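Germination protein YpeB (Bacillus megaterium QM B1551, PDB 5BOI) is involved in the germination of Bacillus spores, the crystallised part being its C-terminal, PepSY-containing domain, which probably has an inhibitory role. Local coordinates at residues A[28-33]-A[48-53]; A[81-86]-A[139-144]; A[87-92]-A[116-121]; A[133-138]-A[147-152]. All coordinates share one frame; numbering follows the deposited sequence. Where two conformers were deposited one is given.

Overall arrangement
All four contacts fall in the region matching the YpeB PepSY1 and PepSY2 family. Interaction 1, first along the chain, is a hairpin whose centre lies about 22 to 26 Å from the centres of the others. Interactions 2, 3 and 4 form a connected cluster. Interaction 3 is nested inside the loop closed by interaction 2, with which it shares helix 85-98, their centres about 10 Å apart, and closes before interaction 4 opens. Interaction 4 shares strand 134-140 with interaction 2, their segments alternating along the chain, and lies beside strand 115-123 of interaction 3. Strands 57-63 and 69-74 connect the early hairpin to strand 146-150, so pairing runs strand by strand to the cluster.

Interaction 1 of 4, residues A[28-33]-A[48-53]; sequences NEQIHI and TITDPK
Ile31 and Ile49 sit opposite each other in the antiparallel beta hairpin of strands 30-35 and 44-50, at a non-hydrogen-bonded pair within the PepSY-type region of YpeB. Their side chains lie side by side and point the same way, with Ile31 CG2 3.7 Å from Ile49 CG1. The other branch of Ile49 is useful too: CG2, anti to the backbone N, reaches 3.7 Å from Glu29 CB. Beyond CG the Glu29 chain bends away, and its OE1 takes a hydrogen bond from Gly27 N. On this same face Ile31 touches Arg20 of helix 12-22, while Ile49 reaches Leu23 and Leu25. An alanine in place of Ile49 would probably open a gap beside Ile31, Leu23 and Leu25 and leave Glu29 CB without its apolar neighbour.

Hydrogen-bonded pairs flank the isoleucines. At one, His32 N gives to Thr48 O at 3.0 Å and Thr48 N returns a bond to His32 O at 2.7 Å. At the other, Thr50 N donates to Gln30 O at 3.0 Å and nearly straight, 173° at the hydrogen. The reverse bond, from Gln30 N to Thr50 O, is weak at 3.5 Å. Thr50 OG1, placed by a chi1 of 55° between its backbone N and carbonyl carbon, adds a second, weak bond to Gln30 O at 3.3 Å.

Past the strand ends, the Pro52 ring rests on the backbone of Asn28, with CG 3.4 Å from Asn28 O. The hairpin is thus polar on the Gln30, His32, Thr48 and Thr50 face and apolar under the isoleucines, which face the helix and the loop after it.

Interaction 2 of 4, residues A[81-86]-A[139-144]; sequences QNISLN and MSLEDG
Leu141 and the Gln81-Ile83 stretch bring together the turn of the hairpin 134-140/146-150 and the lead-in to helix 85-98, two parts of the PepSY-type fold. From the backbone of Leu141, CB comes first, 3.9 Å from Gln81 CG. CG stands anti to the carbonyl carbon, chi1 -62°, and there the chain forks. CD1 runs alongside the glutamine, 4.0 Å from Gln81 CD. CD2 lies 4.1 Å from Ile83 CG1 and also packs on Ala88 of the helix.

That glutamine is fixed at both polar atoms: NE2 donates to Ile83 O within the same loop, its partner lying in the amide plane, and OE1 accepts from Gln111 NE2. The carbonyl of Leu141 is gripped twice, by Asn82 N at 2.8 Å and by Ile83 N at 3.1 Å, so consecutive amides of the loop close on one oxygen. Ser140 OG accepts from Glu142 N, an ST turn, and Ser84 caps the helix start through OG to Asp87 N.

Further round, Ile83 CD1 comes 3.9 Å from Gly144 CA, where the backbone angles would jam a CB against the preceding carbonyl. At the outer end, Asn82 ND2 meets Glu142 O at 2.9 Å, in the carbonyl plane and on a lone pair.

Interaction 3 of 4, residues A[87-92]-A[116-121]; sequences DAMNKA and GVFTFV
Phe118 is aimed at helix 85-98 from strand 115-123, so that Ala88 and Ala92 pack against its ring in the helix-on-antiparallel-sheet packing of a PepSY-type region. The local axes of helix 87-92 and strand 116-121 pass 8.9 Å apart, with an angle of 48° between their directions, and the small alanines probably let the aromatic rings come close to the helix.

The CB of Phe118 points toward the helix and carries CG anti to the carbonyl carbon, chi1 -54°; the far end of the ring meets the helix backbone. Ala88 CB lies in the ring plane at the edge, 3.8 Å from Phe118 CZ, and CZ also comes 3.5 Å from Met89 N. The CD2 side of the ring is met obliquely by Ala92 CB at 3.9 Å. The Met89 and Phe118 side chains cross at about a right angle, the methionine lying near CE1, but this methionine was modelled in two conformers, and the very short approach of its CG is doubtful.

Ala92 CB is shared between two rings: besides Phe118 it touches Phe120 CZ at 4.0 Å, again obliquely. Leu85, Ser109 and Met139 also touch Phe118, and Thr93, Leu96 and Met106 touch Phe120.

An alanine in place of Phe118 would probably open a large gap under the helix, leaving Ala88 CB without its aromatic partner and Ala92 CB with Phe120 alone of the two rings. The strand makes way for this ring at Gly116: a CB modelled there would fall 3.0 Å from Phe118 CZ, a clash.

Interaction 4 of 4, residues A[133-138]-A[147-152]; sequences DSVKMK and IGFSAK
Lys136 and Ser150 form one hydrogen-bonded pair of the antiparallel hairpin 134-140/146-150, with Lys136 N to Ser150 O and Ser150 N to Lys136 O both at 2.9 Å. Next along, Lys138 N gives to Gly148 O, the donor standing above the carbonyl plane. Lys138 O in turn accepts twice, from Ile147 N at 2.8 Å and from Gly148 N at 3.1 Å, both arriving from the same face of its plane. Two residues opposite one make this a classic beta bulge. A water at the hairpin's open end donates to Ser134 O and, weakly, to Ser150 O. Weaker CA-H...O contacts fill in between, such as Phe149 CA to Lys136 O at 3.3 Å.

Among the apolar contacts, Val135 CG1, the branch set anti to the backbone N by a chi1 of 177°, is the one that reaches Phe149 CE1, at 3.5 Å. Met137 CG stands 4.3 Å from Phe149 CD1.

Met137 and Phe149 face helix 85-98, both touching Leu96, while the rings of Phe22 and Phe101 meet Phe149 edge-to-face. Strand 115-123 pairs along the outer side of 134-140, strand 69-74 along that of 146-150.

Interaction 1 of 4, residues A[28-33]-A[48-53]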
loop_
_atom_site.group_PDB
_atom_site.type_symbol
_atom_site.label_atom_id
_atom_site.label_comp_id
_atom_site.label_asym_id
_atom_site.label_seq_id
_atom_site.Cartn_x
_atom_site.Cartn_y
_atom_site.Cartn_z
ATOM N N ASN A 28 25.347 -12.392 -5.174
ATOM C CA ASN A 28 26.501 -11.713 -5.759
ATOM C C ASN A 28 26.450 -10.201 -5.542
ATOM O O ASN A 28 27.352 -9.474 -5.960
ATOM C CB ASN A 28 26.623 -12.029 -7.257
ATOM C CG ASN A 28 25.358 -11.701 -8.042
ATOM O OD1 ASN A 28 24.654 -10.736 -7.747
ATOM N ND2 ASN A 28 25.078 -12.505 -9.062
ATOM N N GLU A 29 25.391 -9.741 -4.880
ATOM C CA GLU A 29 25.176 -8.315 -4.663
ATOM C C GLU A 29 25.961 -7.779 -3.473
ATOM O O GLU A 29 25.877 -8.313 -2.368
ATOM C CB GLU A 29 23.689 -8.022 -4.453
ATOM C CG GLU A 29 22.792 -8.398 -5.616
ATOM C CD GLU A 29 22.277 -9.821 -5.520
ATOM O OE1 GLU A 29 22.583 -10.498 -4.515
ATOM O OE2 GLU A 29 21.558 -10.256 -6.445
ATOM N N GLN A 30 26.724 -6.717 -3.706
ATOM C CA GLN A 30 27.344 -5.983 -2.613
ATOM C C GLN A 30 26.271 -5.121 -1.948
ATOM O O GLN A 30 25.433 -4.531 -2.631
ATOM C CB GLN A 30 28.506 -5.115 -3.113
ATOM C CG GLN A 30 28.876 -3.980 -2.158
ATOM C CD GLN A 30 29.444 -2.759 -2.860
ATOM O OE1 GLN A 30 30.304 -2.870 -3.737
ATOM N NE2 GLN A 30 28.961 -1.581 -2.476
ATOM N N ILE A 31 26.284 -5.055 -0.620
ATOM C CA ILE A 31 25.321 -4.229 0.099
ATOM C C ILE A 31 26.003 -3.218 1.024
ATOM O O ILE A 31 26.618 -3.591 2.021
ATOM C CB ILE A 31 24.352 -5.093 0.929
ATOM C CG1 ILE A 31 23.777 -6.228 0.073
ATOM C CG2 ILE A 31 23.244 -4.229 1.539
ATOM C CD1 ILE A 31 22.752 -7.090 0.789
ATOM N N HIS A 32 25.894 -1.938 0.673
ATOM C CA HIS A 32 26.397 -0.840 1.496
ATOM C C HIS A 32 25.318 -0.414 2.489
ATOM O O HIS A 32 24.239 0.032 2.090
ATOM C CB HIS A 32 26.824 0.341 0.610
ATOM C CG HIS A 32 27.139 1.598 1.367
ATOM N ND1 HIS A 32 28.326 1.787 2.040
ATOM C CD2 HIS A 32 26.425 2.737 1.537
ATOM C CE1 HIS A 32 28.328 2.985 2.601
ATOM N NE2 HIS A 32 27.184 3.581 2.310
ATOM N N ILE A 33 25.602 -0.557 3.780
ATOM C CA ILE A 33 24.594 -0.291 4.802
ATOM C C ILE A 33 24.989 0.886 5.701
ATOM O O ILE A 33 26.148 1.027 6.094
ATOM C CB ILE A 33 24.329 -1.557 5.659
ATOM C CG1 ILE A 33 23.320 -1.267 6.775
ATOM C CG2 ILE A 33 25.621 -2.094 6.239
ATOM C CD1 ILE A 33 22.780 -2.513 7.448
ATOM N N THR A 48 22.137 0.293 0.425
ATOM C CA THR A 48 22.308 0.514 -1.005
ATOM C C THR A 48 22.860 -0.760 -1.632
ATOM O O THR A 48 24.052 -1.040 -1.537
ATOM C CB THR A 48 23.259 1.695 -1.310
ATOM O OG1 THR A 48 22.773 2.886 -0.680
ATOM C CG2 THR A 48 23.346 1.932 -2.810
ATOM N N ILE A 49 21.981 -1.534 -2.256
ATOM C CA ILE A 49 22.362 -2.804 -2.857
ATOM C C ILE A 49 22.728 -2.621 -4.330
ATOM O O ILE A 49 21.954 -2.070 -5.107
ATOM C CB ILE A 49 21.229 -3.834 -2.730
ATOM C CG1 ILE A 49 20.884 -4.057 -1.258
ATOM C CG2 ILE A 49 21.616 -5.141 -3.394
ATOM C CD1 ILE A 49 19.447 -3.745 -0.917
ATOM N N THR A 50 23.913 -3.084 -4.712
ATOM C CA THR A 50 24.394 -2.875 -6.070
ATOM C C THR A 50 24.538 -4.194 -6.828
ATOM O O THR A 50 25.198 -5.116 -6.358
ATOM C CB THR A 50 25.758 -2.150 -6.074
ATOM O OG1 THR A 50 26.686 -2.877 -5.259
ATOM C CG2 THR A 50 25.620 -0.746 -5.513
ATOM N N ASP A 51 23.900 -4.283 -7.989
ATOM C CA ASP A 51 24.162 -5.371 -8.922
ATOM C C ASP A 51 25.604 -5.203 -9.405
ATOM O O ASP A 51 26.045 -4.078 -9.636
ATOM C CB ASP A 51 23.161 -5.325 -10.089
ATOM C CG ASP A 51 23.235 -6.545 -11.002
ATOM O OD1 ASP A 51 24.220 -7.306 -10.950
ATOM O OD2 ASP A 51 22.293 -6.737 -11.799
ATOM N N PRO A 52 26.366 -6.305 -9.496
ATOM C CA PRO A 52 27.665 -6.199 -10.170
ATOM C C PRO A 52 27.553 -6.257 -11.698
ATOM O O PRO A 52 28.279 -5.528 -12.376
ATOM C CB PRO A 52 28.443 -7.404 -9.631
ATOM C CG PRO A 52 27.399 -8.370 -9.212
ATOM C CD PRO A 52 26.259 -7.541 -8.701
ATOM N N LYS A 53 26.657 -7.099 -12.217
ATOM C CA LYS A 53 26.488 -7.292 -13.663
ATOM C C LYS A 53 26.224 -5.975 -14.390
ATOM O O LYS A 53 27.050 -5.507 -15.176
ATOM C CB LYS A 53 25.352 -8.281 -13.934
ATOM C CG LYS A 53 25.658 -9.694 -13.465
ATOM C CD LYS A 53 24.424 -10.583 -13.469
ATOM C CE LYS A 53 24.813 -12.053 -13.539
ATOM N NZ LYS A 53 23.623 -12.949 -13.565
#

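Interaction 2 of 4, residues A[81-86]-A[139-144]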
loop_
_atom_site.group_PDB
_atom_site.type_symbol
_atom_site.label_atom_id
_atom_site.label_comp_id
_atom_site.label_asym_id
_atom_site.label_seq_id
_atom_site.Cartn_x
_atom_site.Cartn_y
_atom_site.Cartn_z
ATOM N N GLN A 81 6.670 -3.734 -21.813
ATOM C CA GLN A 81 5.551 -4.361 -21.114
ATOM C C GLN A 81 5.243 -5.736 -21.678
ATOM O O GLN A 81 4.804 -5.857 -22.820
ATOM C CB GLN A 81 4.295 -3.484 -21.194
ATOM C CG GLN A 81 3.086 -4.124 -20.488
ATOM C CD GLN A 81 1.812 -3.271 -20.605
ATOM O OE1 GLN A 81 1.807 -2.201 -21.227
ATOM N NE2 GLN A 81 0.733 -3.761 -20.042
ATOM N N ASN A 82 5.472 -6.768 -20.864
ATOM C CA ASN A 82 5.165 -8.144 -21.215
ATOM C C ASN A 82 3.903 -8.693 -20.545
ATOM O O ASN A 82 3.322 -9.676 -21.016
ATOM C CB ASN A 82 6.334 -9.037 -20.841
ATOM C CG ASN A 82 7.525 -8.837 -21.764
ATOM O OD1 ASN A 82 7.360 -8.687 -22.973
ATOM N ND2 ASN A 82 8.720 -8.870 -21.205
ATOM N N ILE A 83 3.511 -8.097 -19.426
ATOM C CA ILE A 83 2.344 -8.608 -18.708
ATOM C C ILE A 83 1.288 -7.529 -18.543
ATOM O O ILE A 83 1.596 -6.339 -18.570
ATOM C CB ILE A 83 2.715 -9.155 -17.321
ATOM C CG1 ILE A 83 3.176 -8.017 -16.411
ATOM C CG2 ILE A 83 3.749 -10.262 -17.442
ATOM C CD1 ILE A 83 3.307 -8.408 -14.956
ATOM N N SER A 84 0.036 -7.949 -18.389
ATOM C CA SER A 84 -1.046 -6.983 -18.187
ATOM C C SER A 84 -0.975 -6.328 -16.809
ATOM O O SER A 84 -0.329 -6.860 -15.893
ATOM C CB SER A 84 -2.410 -7.658 -18.361
ATOM O OG SER A 84 -2.595 -8.665 -17.387
ATOM N N LEU A 85 -1.667 -5.196 -16.665
ATOM C CA LEU A 85 -1.805 -4.550 -15.372
ATOM C C LEU A 85 -2.498 -5.505 -14.417
ATOM O O LEU A 85 -2.157 -5.584 -13.241
ATOM C CB LEU A 85 -2.595 -3.237 -15.483
ATOM C CG LEU A 85 -2.583 -2.412 -14.196
ATOM C CD1 LEU A 85 -1.162 -2.071 -13.779
ATOM C CD2 LEU A 85 -3.400 -1.124 -14.354
ATOM N N ASN A 86 -3.477 -6.238 -14.935
ATOM C CA ASN A 86 -4.202 -7.198 -14.117
ATOM C C ASN A 86 -3.287 -8.303 -13.589
ATOM O O ASN A 86 -3.373 -8.678 -12.427
ATOM C CB ASN A 86 -5.350 -7.806 -14.907
ATOM C CG ASN A 86 -6.301 -8.583 -14.029
ATOM O OD1 ASN A 86 -6.690 -8.122 -12.949
ATOM N ND2 ASN A 86 -6.661 -9.786 -14.469
ATOM N N MET A 139 5.465 -2.337 -9.501
ATOM C CA MET A 139 5.872 -3.588 -10.130
ATOM C C MET A 139 6.397 -3.331 -11.536
ATOM O O MET A 139 5.878 -2.480 -12.240
ATOM C CB MET A 139 4.699 -4.569 -10.210
ATOM C CG MET A 139 3.876 -4.723 -8.945
ATOM S SD MET A 139 4.802 -5.474 -7.612
ATOM C CE MET A 139 4.939 -7.154 -8.202
ATOM N N SER A 140 7.413 -4.080 -11.950
ATOM C CA SER A 140 7.856 -4.043 -13.339
ATOM C C SER A 140 6.845 -4.765 -14.209
ATOM O O SER A 140 6.521 -5.912 -13.943
ATOM C CB SER A 140 9.216 -4.718 -13.500
ATOM O OG SER A 140 9.459 -4.950 -14.892
ATOM N N LEU A 141 6.369 -4.132 -15.268
ATOM C CA LEU A 141 5.531 -4.861 -16.219
ATOM C C LEU A 141 6.332 -5.696 -17.231
ATOM O O LEU A 141 5.734 -6.335 -18.100
ATOM C CB LEU A 141 4.600 -3.900 -16.955
ATOM C CG LEU A 141 3.611 -3.148 -16.039
ATOM C CD1 LEU A 141 2.701 -2.280 -16.873
ATOM C CD2 LEU A 141 2.796 -4.094 -15.155
ATOM N N GLU A 142 7.663 -5.703 -17.120
ATOM C CA GLU A 142 8.497 -6.540 -18.006
ATOM C C GLU A 142 8.550 -7.966 -17.490
ATOM O O GLU A 142 8.546 -8.933 -18.280
ATOM C CB GLU A 142 9.928 -5.975 -18.132
ATOM C CG GLU A 142 10.808 -6.650 -19.177
ATOM C CD GLU A 142 12.045 -5.815 -19.529
ATOM O OE1 GLU A 142 13.170 -6.350 -19.480
ATOM O OE2 GLU A 142 11.889 -4.614 -19.848
ATOM N N ASP A 143 8.608 -8.105 -16.165
ATOM C CA ASP A 143 8.781 -9.427 -15.555
ATOM C C ASP A 143 7.975 -9.655 -14.282
ATOM O O ASP A 143 8.055 -10.738 -13.695
ATOM C CB ASP A 143 10.261 -9.691 -15.246
ATOM C CG ASP A 143 10.903 -8.605 -14.385
ATOM O OD1 ASP A 143 10.193 -7.807 -13.731
ATOM O OD2 ASP A 143 12.152 -8.549 -14.371
ATOM N N GLY A 144 7.208 -8.657 -13.844
ATOM C CA GLY A 144 6.377 -8.843 -12.673
ATOM C C GLY A 144 7.129 -8.683 -11.366
ATOM O O GLY A 144 6.570 -8.914 -10.292
#

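Interaction 3 of 4, residues A[87-92]-A[116-121]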
loop_
_atom_site.group_PDB
_atom_site.type_symbol
_atom_site.label_atom_id
_atom_site.label_comp_id
_atom_site.label_asym_id
_atom_site.label_seq_id
_atom_site.Cartn_x
_atom_site.Cartn_y
_atom_site.Cartn_z
ATOM N N ASP A 87 -2.398 -8.810 -14.444
ATOM C CA ASP A 87 -1.411 -9.794 -14.008
ATOM C C ASP A 87 -0.471 -9.220 -12.953
ATOM O O ASP A 87 -0.107 -9.909 -11.987
ATOM C CB ASP A 87 -0.590 -10.319 -15.200
ATOM C CG ASP A 87 -1.388 -11.256 -16.089
ATOM O OD1 ASP A 87 -2.370 -11.854 -15.606
ATOM O OD2 ASP A 87 -1.017 -11.429 -17.262
ATOM N N ALA A 88 -0.102 -7.956 -13.122
ATOM C CA ALA A 88 0.799 -7.312 -12.170
ATOM C C ALA A 88 0.088 -7.202 -10.819
ATOM O O ALA A 88 0.703 -7.411 -9.781
ATOM C CB ALA A 88 1.236 -5.949 -12.666
ATOM N N MET A 89 -1.205 -6.874 -10.867
ATOM C CA MET A 89 -2.053 -6.750 -9.673
ATOM C C MET A 89 -1.988 -8.034 -8.854
ATOM O O MET A 89 -1.822 -8.005 -7.633
ATOM C CB MET A 89 -3.512 -6.474 -10.062
ATOM C CG MET A 89 -3.767 -5.153 -10.769
ATOM S SD MET A 89 -5.504 -4.870 -11.195
ATOM C CE MET A 89 -5.425 -3.396 -12.170
ATOM N N ASN A 90 -2.120 -9.158 -9.550
ATOM C CA ASN A 90 -2.118 -10.471 -8.904
ATOM C C ASN A 90 -0.787 -10.811 -8.262
ATOM O O ASN A 90 -0.744 -11.359 -7.150
ATOM C CB ASN A 90 -2.501 -11.559 -9.908
ATOM C CG ASN A 90 -3.954 -11.479 -10.310
ATOM O OD1 ASN A 90 -4.771 -10.901 -9.589
ATOM N ND2 ASN A 90 -4.289 -12.058 -11.459
ATOM N N LYS A 91 0.288 -10.492 -8.976
ATOM C CA LYS A 91 1.645 -10.703 -8.491
ATOM C C LYS A 91 1.955 -9.863 -7.254
ATOM O O LYS A 91 2.614 -10.339 -6.316
ATOM C CB LYS A 91 2.637 -10.395 -9.601
ATOM C CG LYS A 91 2.564 -11.403 -10.757
ATOM C CD LYS A 91 3.752 -11.263 -11.689
ATOM C CE LYS A 91 3.834 -12.444 -12.658
ATOM N NZ LYS A 91 2.644 -12.569 -13.544
ATOM N N ALA A 92 1.446 -8.637 -7.250
ATOM C CA ALA A 92 1.593 -7.742 -6.099
ATOM C C ALA A 92 0.863 -8.337 -4.888
ATOM O O ALA A 92 1.400 -8.404 -3.783
ATOM C CB ALA A 92 1.070 -6.351 -6.424
ATOM N N GLY A 116 3.415 -1.057 -12.899
ATOM C CA GLY A 116 2.129 -1.070 -12.223
ATOM C C GLY A 116 2.327 -0.440 -10.857
ATOM O O GLY A 116 3.255 -0.782 -10.125
ATOM N N VAL A 117 1.453 0.496 -10.522
ATOM C CA VAL A 117 1.521 1.193 -9.247
ATOM C C VAL A 117 0.252 0.851 -8.479
ATOM O O VAL A 117 -0.867 1.060 -8.974
ATOM C CB VAL A 117 1.642 2.725 -9.455
ATOM C CG1 VAL A 117 1.733 3.455 -8.123
ATOM C CG2 VAL A 117 2.863 3.023 -10.331
ATOM N N PHE A 118 0.434 0.335 -7.274
ATOM C CA PHE A 118 -0.683 -0.162 -6.481
ATOM C C PHE A 118 -0.667 0.370 -5.057
ATOM O O PHE A 118 0.400 0.554 -4.471
ATOM C CB PHE A 118 -0.641 -1.687 -6.430
ATOM C CG PHE A 118 -0.593 -2.324 -7.772
ATOM C CD1 PHE A 118 -1.707 -2.311 -8.585
ATOM C CD2 PHE A 118 0.563 -2.936 -8.228
ATOM C CE1 PHE A 118 -1.675 -2.894 -9.827
ATOM C CE2 PHE A 118 0.591 -3.541 -9.473
ATOM C CZ PHE A 118 -0.532 -3.512 -10.271
ATOM N N THR A 119 -1.856 0.616 -4.507
ATOM C CA THR A 119 -1.981 0.905 -3.078
ATOM C C THR A 119 -2.915 -0.128 -2.456
ATOM O O THR A 119 -3.971 -0.424 -3.013
ATOM C CB THR A 119 -2.526 2.319 -2.807
ATOM O OG1 THR A 119 -1.679 3.291 -3.442
ATOM C CG2 THR A 119 -2.588 2.576 -1.298
ATOM N N PHE A 120 -2.500 -0.699 -1.324
ATOM C CA PHE A 120 -3.298 -1.667 -0.590
ATOM C C PHE A 120 -3.601 -1.052 0.761
ATOM O O PHE A 120 -2.801 -0.241 1.243
ATOM C CB PHE A 120 -2.523 -2.981 -0.391
ATOM C CG PHE A 120 -2.294 -3.750 -1.657
ATOM C CD1 PHE A 120 -1.292 -3.374 -2.547
ATOM C CD2 PHE A 120 -3.083 -4.840 -1.969
ATOM C CE1 PHE A 120 -1.071 -4.083 -3.722
ATOM C CE2 PHE A 120 -2.869 -5.549 -3.150
ATOM C CZ PHE A 120 -1.866 -5.163 -4.025
ATOM N N VAL A 121 -4.733 -1.406 1.383
ATOM C CA VAL A 121 -5.044 -0.884 2.706
ATOM C C VAL A 121 -5.440 -1.993 3.679
ATOM O O VAL A 121 -5.911 -3.058 3.277
ATOM C CB VAL A 121 -6.182 0.153 2.677
ATOM C CG1 VAL A 121 -5.788 1.368 1.835
ATOM C CG2 VAL A 121 -7.484 -0.473 2.136
#

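Interaction 4 of 4, residues A[133-138]-A[147-152]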
loop_
_atom_site.group_PDB
_atom_site.type_symbol
_atom_site.label_atom_id
_atom_site.label_comp_id
_atom_site.label_asym_id
_atom_site.label_seq_id
_atom_site.Cartn_x
_atom_site.Cartn_y
_atom_site.Cartn_z
ATOM N N ASP A 133 -3.946 3.252 6.803
ATOM C CA ASP A 133 -2.973 2.191 7.058
ATOM C C ASP A 133 -2.632 1.467 5.753
ATOM O O ASP A 133 -3.151 0.376 5.464
ATOM C CB ASP A 133 -3.524 1.217 8.102
ATOM C CG ASP A 133 -3.718 1.880 9.470
ATOM O OD1 ASP A 133 -3.661 3.129 9.540
ATOM O OD2 ASP A 133 -3.934 1.166 10.467
ATOM N N SER A 134 -1.763 2.087 4.964
ATOM C CA SER A 134 -1.588 1.666 3.577
ATOM C C SER A 134 -0.179 1.179 3.225
ATOM O O SER A 134 0.820 1.531 3.856
ATOM C CB SER A 134 -1.972 2.815 2.638
ATOM O OG SER A 134 -1.086 3.922 2.762
ATOM N N VAL A 135 -0.134 0.358 2.188
ATOM C CA VAL A 135 1.116 -0.165 1.651
ATOM C C VAL A 135 1.129 0.156 0.164
ATOM O O VAL A 135 0.135 -0.088 -0.531
ATOM C CB VAL A 135 1.241 -1.650 1.877
ATOM C CG1 VAL A 135 2.533 -2.172 1.221
ATOM C CG2 VAL A 135 1.231 -1.975 3.373
ATOM N N LYS A 136 2.241 0.706 -0.324
ATOM C CA LYS A 136 2.336 1.124 -1.714
ATOM C C LYS A 136 3.325 0.209 -2.421
ATOM O O LYS A 136 4.356 -0.139 -1.848
ATOM C CB LYS A 136 2.797 2.578 -1.827
ATOM C CG LYS A 136 1.726 3.608 -1.503
ATOM C CD LYS A 136 2.332 4.942 -1.098
ATOM C CE LYS A 136 1.263 5.884 -0.562
ATOM N NZ LYS A 136 -0.100 5.470 -1.003
ATOM N N MET A 137 3.004 -0.182 -3.648
ATOM C CA MET A 137 3.862 -1.093 -4.405
ATOM C C MET A 137 3.996 -0.635 -5.833
ATOM O O MET A 137 3.040 -0.109 -6.403
ATOM C CB MET A 137 3.304 -2.502 -4.406
ATOM C CG MET A 137 3.017 -3.071 -3.059
ATOM S SD MET A 137 2.870 -4.832 -3.279
ATOM C CE MET A 137 4.518 -5.249 -3.846
ATOM N N LYS A 138 5.177 -0.867 -6.409
ATOM C CA LYS A 138 5.426 -0.604 -7.812
ATOM C C LYS A 138 6.038 -1.878 -8.392
ATOM O O LYS A 138 6.972 -2.449 -7.818
ATOM C CB LYS A 138 6.357 0.594 -8.014
ATOM C CG LYS A 138 5.770 1.914 -7.506
ATOM C CD LYS A 138 6.784 3.039 -7.558
ATOM C CE LYS A 138 6.211 4.296 -6.906
ATOM N NZ LYS A 138 7.197 5.412 -6.822
ATOM N N ILE A 147 9.638 -3.396 -7.824
ATOM C CA ILE A 147 10.667 -2.369 -7.969
ATOM C C ILE A 147 10.501 -1.200 -7.002
ATOM O O ILE A 147 11.369 -0.336 -6.904
ATOM C CB ILE A 147 10.704 -1.835 -9.401
ATOM C CG1 ILE A 147 9.373 -1.207 -9.792
ATOM C CG2 ILE A 147 11.059 -2.963 -10.364
ATOM C CD1 ILE A 147 9.286 -0.914 -11.299
ATOM N N GLY A 148 9.376 -1.163 -6.296
ATOM C CA GLY A 148 9.179 -0.155 -5.280
ATOM C C GLY A 148 8.231 -0.707 -4.232
ATOM O O GLY A 148 7.371 -1.534 -4.556
ATOM N N PHE A 149 8.417 -0.277 -2.985
ATOM C CA PHE A 149 7.611 -0.747 -1.845
ATOM C C PHE A 149 7.654 0.281 -0.721
ATOM O O PHE A 149 8.708 0.840 -0.422
ATOM C CB PHE A 149 8.124 -2.115 -1.361
ATOM C CG PHE A 149 7.454 -2.629 -0.107
ATOM C CD1 PHE A 149 6.259 -3.333 -0.180
ATOM C CD2 PHE A 149 8.046 -2.450 1.140
ATOM C CE1 PHE A 149 5.646 -3.822 0.967
ATOM C CE2 PHE A 149 7.434 -2.940 2.292
ATOM C CZ PHE A 149 6.237 -3.629 2.201
ATOM N N SER A 150 6.511 0.547 -0.093
ATOM C CA SER A 150 6.521 1.389 1.082
ATOM C C SER A 150 5.451 0.941 2.052
ATOM O O SER A 150 4.272 0.970 1.720
ATOM C CB SER A 150 6.295 2.846 0.723
ATOM O OG SER A 150 6.094 3.599 1.911
ATOM N N ALA A 151 5.866 0.517 3.236
ATOM C CA ALA A 151 4.895 0.169 4.272
ATOM C C ALA A 151 4.937 1.182 5.406
ATOM O O ALA A 151 4.585 0.864 6.547
ATOM C CB ALA A 151 5.154 -1.233 4.803
ATOM N N LYS A 152 5.368 2.399 5.100
ATOM C CA LYS A 152 5.557 3.397 6.145
ATOM C C LYS A 152 4.227 3.745 6.818
ATOM O O LYS A 152 4.141 3.770 8.047
ATOM C CB LYS A 152 6.225 4.650 5.569
ATOM C CG LYS A 152 7.695 4.431 5.201
ATOM C CD LYS A 152 8.317 5.657 4.539
ATOM C CE LYS A 152 8.781 6.667 5.568
ATOM N NZ LYS A 152 9.803 7.604 5.016
HETATM O O HOH W 1 3.072 3.523 3.262
#